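Local coordinates for outer surface protein (Bacillus cereus ATCC 14579, PDB 1X7F) that is of unknown function but probably cleaves glycosides of N-acetylmuramic acid 6-phosphate, at residues I79-H82 / A83-N86; L229-E232 / V233-K236. One frame throughout, in Å; residues are numbered along the deposited sequence.

The two contacts illustrate local packing near the end of one helix and at the start of another. Interaction 1 lies in the last turn of helix 74-85, where the asparagine that follows the helix adds a side-chain bond to a weak backbone one on the same carbonyl; interaction 2 opens helix 231-240, where a proline stands at the N-cap and its carbonyl starts the hydrogen-bond ladder. Both helices belong to the barrel-like domain built round the eight-stranded parallel sheet, but on different parts of it: the centres of the contacts are about 27 Å apart, their nearest atoms about 18 Å. The centre of interaction 1 lies about 24 Å from the centre of the chain, that of interaction 2 about 7 Å, near the C-terminal domain.

Interaction 1: I79-H82 / A83-N86; sequences IINH and AKDN
Asn86 grips the carbonyl of His82 with its side chain as helix 74-85 runs out. The amide ND2 donates to His82 O at 3.1 Å, with an N-H...O angle of 159°; the oxygen lies close to the amide plane, while the donor stands tilted from the carbonyl plane. A second, weak bond comes from Asn86 N at 3.2 Å to His82 O, making this carbonyl oxygen a shared acceptor for backbone and side chain of one residue. The same ND2 hangs over one face of the His82 imidazole, toward its rim, 3.7 Å from CE1, with ring and amide planes 57° apart. His82 swings its ring to this position with CG anti to the backbone N (chi1 -170°). On another side of the helix, the Lys84 chain runs beside Asn81, three residues earlier, its CD 3.4 Å from Asn81 OD1, and bends at its last two torsions. Behind these side chains, regular helical bonds tie Ala83 N to Ile79 O (2.9 Å), Lys84 N to Ile80 O (2.8 Å) and Asp85 N to Asn81 O (2.9 Å). Toward the rest of the fold, Ile79 and His82 pack against helix 40-51, at Ile47 among others, whereas Ile80 and Ala83 rest on Val90 of strand 89-94.

Interaction 2: L229-E232 / V233-K236; sequences LPIE and VQAK
Val233 meets two residues just before the helix with its two methyl branches. CG1 reaches Leu229 CD1 at 4.0 Å, the two side chains crossing at about a right angle; CG2 lies 3.8 Å from Pro230 CB, and here valine and proline ring run side by side, pointing the same way. With CG1 anti to the backbone N (chi1 178°), CG2 is left beside that N, and each methyl is directed at a different neighbour. Glu232 folds back instead: with CG between its own backbone N and carbonyl carbon (chi1 77°) and a bend at chi2, its CG comes 3.3 Å from Val233 N. Pro230 occupies the N-cap of helix 231-240, a helix following strand 201-204 and preceding strand 246-249 in the parallel beta/alpha domain. Pro230 O accepts Gln234 N at 3.1 Å, nearly in line with the carbonyl bond, and more weakly Val233 N at 3.0 Å. The ladder continues as Lys236 N donates to Glu232 O at 3.0 Å, and the extended lysine chain starts out past that oxygen, its CG 3.3 Å from Glu232 O. The far end of Lys236 leaves the helix: NZ hydrogen-bonds Gln271 O and forms a salt bridge with Glu368, while Val233 also touches Phe370.

Interaction 1: I79-H82 / A83-N86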
# COMPACT_ATOMS: atom_id res chain seq x y z
N ILE A 79 9.48 0.69 -25.27
CA ILE A 79 9.05 1.03 -23.93
C ILE A 79 9.40 -0.09 -22.94
O ILE A 79 9.99 0.19 -21.89
CB ILE A 79 7.53 1.36 -23.88
CG1 ILE A 79 7.23 2.63 -24.68
CG2 ILE A 79 7.07 1.55 -22.45
CD1 ILE A 79 5.77 2.78 -25.10
N ILE A 80 9.05 -1.33 -23.28
CA ILE A 80 9.30 -2.49 -22.41
C ILE A 80 10.80 -2.76 -22.20
O ILE A 80 11.23 -3.15 -21.11
CB ILE A 80 8.57 -3.76 -22.93
CG1 ILE A 80 7.05 -3.63 -22.71
CG2 ILE A 80 9.07 -5.01 -22.22
CD1 ILE A 80 6.20 -4.66 -23.45
N ASN A 81 11.59 -2.52 -23.25
CA ASN A 81 13.04 -2.66 -23.17
C ASN A 81 13.64 -1.61 -22.23
O ASN A 81 14.55 -1.91 -21.45
CB ASN A 81 13.67 -2.54 -24.56
CG ASN A 81 14.66 -3.65 -24.85
OD1 ASN A 81 15.62 -3.88 -24.10
ND2 ASN A 81 14.44 -4.34 -25.97
N HIS A 82 13.13 -0.39 -22.32
CA HIS A 82 13.53 0.67 -21.43
C HIS A 82 13.18 0.29 -19.98
O HIS A 82 13.98 0.49 -19.08
CB HIS A 82 12.87 1.98 -21.84
CG HIS A 82 13.40 3.18 -21.13
ND1 HIS A 82 12.73 3.80 -20.09
CD2 HIS A 82 14.56 3.87 -21.29
CE1 HIS A 82 13.44 4.82 -19.66
NE2 HIS A 82 14.55 4.89 -20.37
N ALA A 83 11.99 -0.29 -19.80
CA ALA A 83 11.56 -0.83 -18.51
C ALA A 83 12.49 -1.91 -17.97
O ALA A 83 12.84 -1.88 -16.79
CB ALA A 83 10.15 -1.35 -18.61
N LYS A 84 12.87 -2.86 -18.82
CA LYS A 84 13.76 -3.96 -18.42
C LYS A 84 15.20 -3.50 -18.13
O LYS A 84 15.89 -4.12 -17.32
CB LYS A 84 13.72 -5.10 -19.45
CG LYS A 84 14.62 -4.93 -20.66
CD LYS A 84 14.42 -6.04 -21.71
CE LYS A 84 15.45 -7.16 -21.58
NZ LYS A 84 16.79 -6.74 -22.09
N ASP A 85 15.64 -2.42 -18.78
CA ASP A 85 16.94 -1.80 -18.51
C ASP A 85 16.93 -1.12 -17.13
O ASP A 85 17.98 -0.95 -16.51
CB ASP A 85 17.30 -0.77 -19.57
CG ASP A 85 17.59 -1.39 -20.92
OD1 ASP A 85 18.13 -2.52 -20.98
OD2 ASP A 85 17.32 -0.80 -21.99
N ASN A 86 15.74 -0.73 -16.69
CA ASN A 86 15.55 -0.12 -15.38
C ASN A 86 14.99 -1.11 -14.36
O ASN A 86 14.31 -0.71 -13.40
CB ASN A 86 14.69 1.14 -15.49
CG ASN A 86 15.47 2.33 -16.02
OD1 ASN A 86 16.23 2.98 -15.29
ND2 ASN A 86 15.29 2.63 -17.30

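Interaction 2: L229-E232 / V233-K236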
# COMPACT_ATOMS: atom_id res chain seq x y z
N LEU A 229 -8.05 9.85 -0.83
CA LEU A 229 -7.04 9.87 0.23
C LEU A 229 -5.70 10.23 -0.40
O LEU A 229 -5.51 9.92 -1.59
CB LEU A 229 -6.90 8.49 0.88
CG LEU A 229 -7.81 8.00 2.00
CD1 LEU A 229 -7.26 6.66 2.48
CD2 LEU A 229 -7.86 8.99 3.14
N PRO A 230 -4.78 10.86 0.37
CA PRO A 230 -3.43 11.11 -0.12
C PRO A 230 -2.76 9.83 -0.60
O PRO A 230 -2.97 8.77 -0.01
CB PRO A 230 -2.70 11.70 1.10
CG PRO A 230 -3.78 12.39 1.87
CD PRO A 230 -4.97 11.46 1.71
N ILE A 231 -1.98 9.95 -1.67
CA ILE A 231 -1.47 8.79 -2.39
C ILE A 231 -0.64 7.90 -1.46
O ILE A 231 -0.79 6.68 -1.48
CB ILE A 231 -0.72 9.23 -3.70
CG1 ILE A 231 -0.62 8.06 -4.69
CG2 ILE A 231 0.69 9.88 -3.39
CD1 ILE A 231 0.16 8.39 -5.96
N GLU A 232 0.16 8.52 -0.59
CA GLU A 232 1.04 7.80 0.31
C GLU A 232 0.27 7.12 1.44
O GLU A 232 0.72 6.11 1.98
CB GLU A 232 2.17 8.71 0.85
CG GLU A 232 1.76 9.68 1.95
CD GLU A 232 1.14 10.97 1.45
OE1 GLU A 232 0.94 11.87 2.29
OE2 GLU A 232 0.86 11.13 0.23
N VAL A 233 -0.89 7.68 1.78
CA VAL A 233 -1.78 7.09 2.80
C VAL A 233 -2.44 5.80 2.27
O VAL A 233 -2.48 4.79 2.96
CB VAL A 233 -2.81 8.14 3.32
CG1 VAL A 233 -3.77 7.52 4.33
CG2 VAL A 233 -2.04 9.32 3.96
N GLN A 234 -2.92 5.85 1.04
CA GLN A 234 -3.36 4.65 0.34
C GLN A 234 -2.35 3.50 0.37
O GLN A 234 -2.71 2.37 0.67
CB GLN A 234 -3.69 4.98 -1.12
CG GLN A 234 -4.72 6.08 -1.33
CD GLN A 234 -4.88 6.42 -2.81
OE1 GLN A 234 -4.72 7.57 -3.22
NE2 GLN A 234 -5.18 5.41 -3.60
N ALA A 235 -1.08 3.79 0.07
CA ALA A 235 -0.01 2.79 0.08
C ALA A 235 0.26 2.25 1.48
O ALA A 235 0.40 1.04 1.67
CB ALA A 235 1.26 3.35 -0.53
N LYS A 236 0.36 3.16 2.45
CA LYS A 236 0.48 2.79 3.86
C LYS A 236 -0.62 1.82 4.24
O LYS A 236 -0.37 0.79 4.85
CB LYS A 236 0.39 4.04 4.77
CG LYS A 236 1.66 4.89 4.86
CD LYS A 236 1.42 6.10 5.82
CE LYS A 236 2.61 7.03 5.85
NZ LYS A 236 2.62 7.92 7.04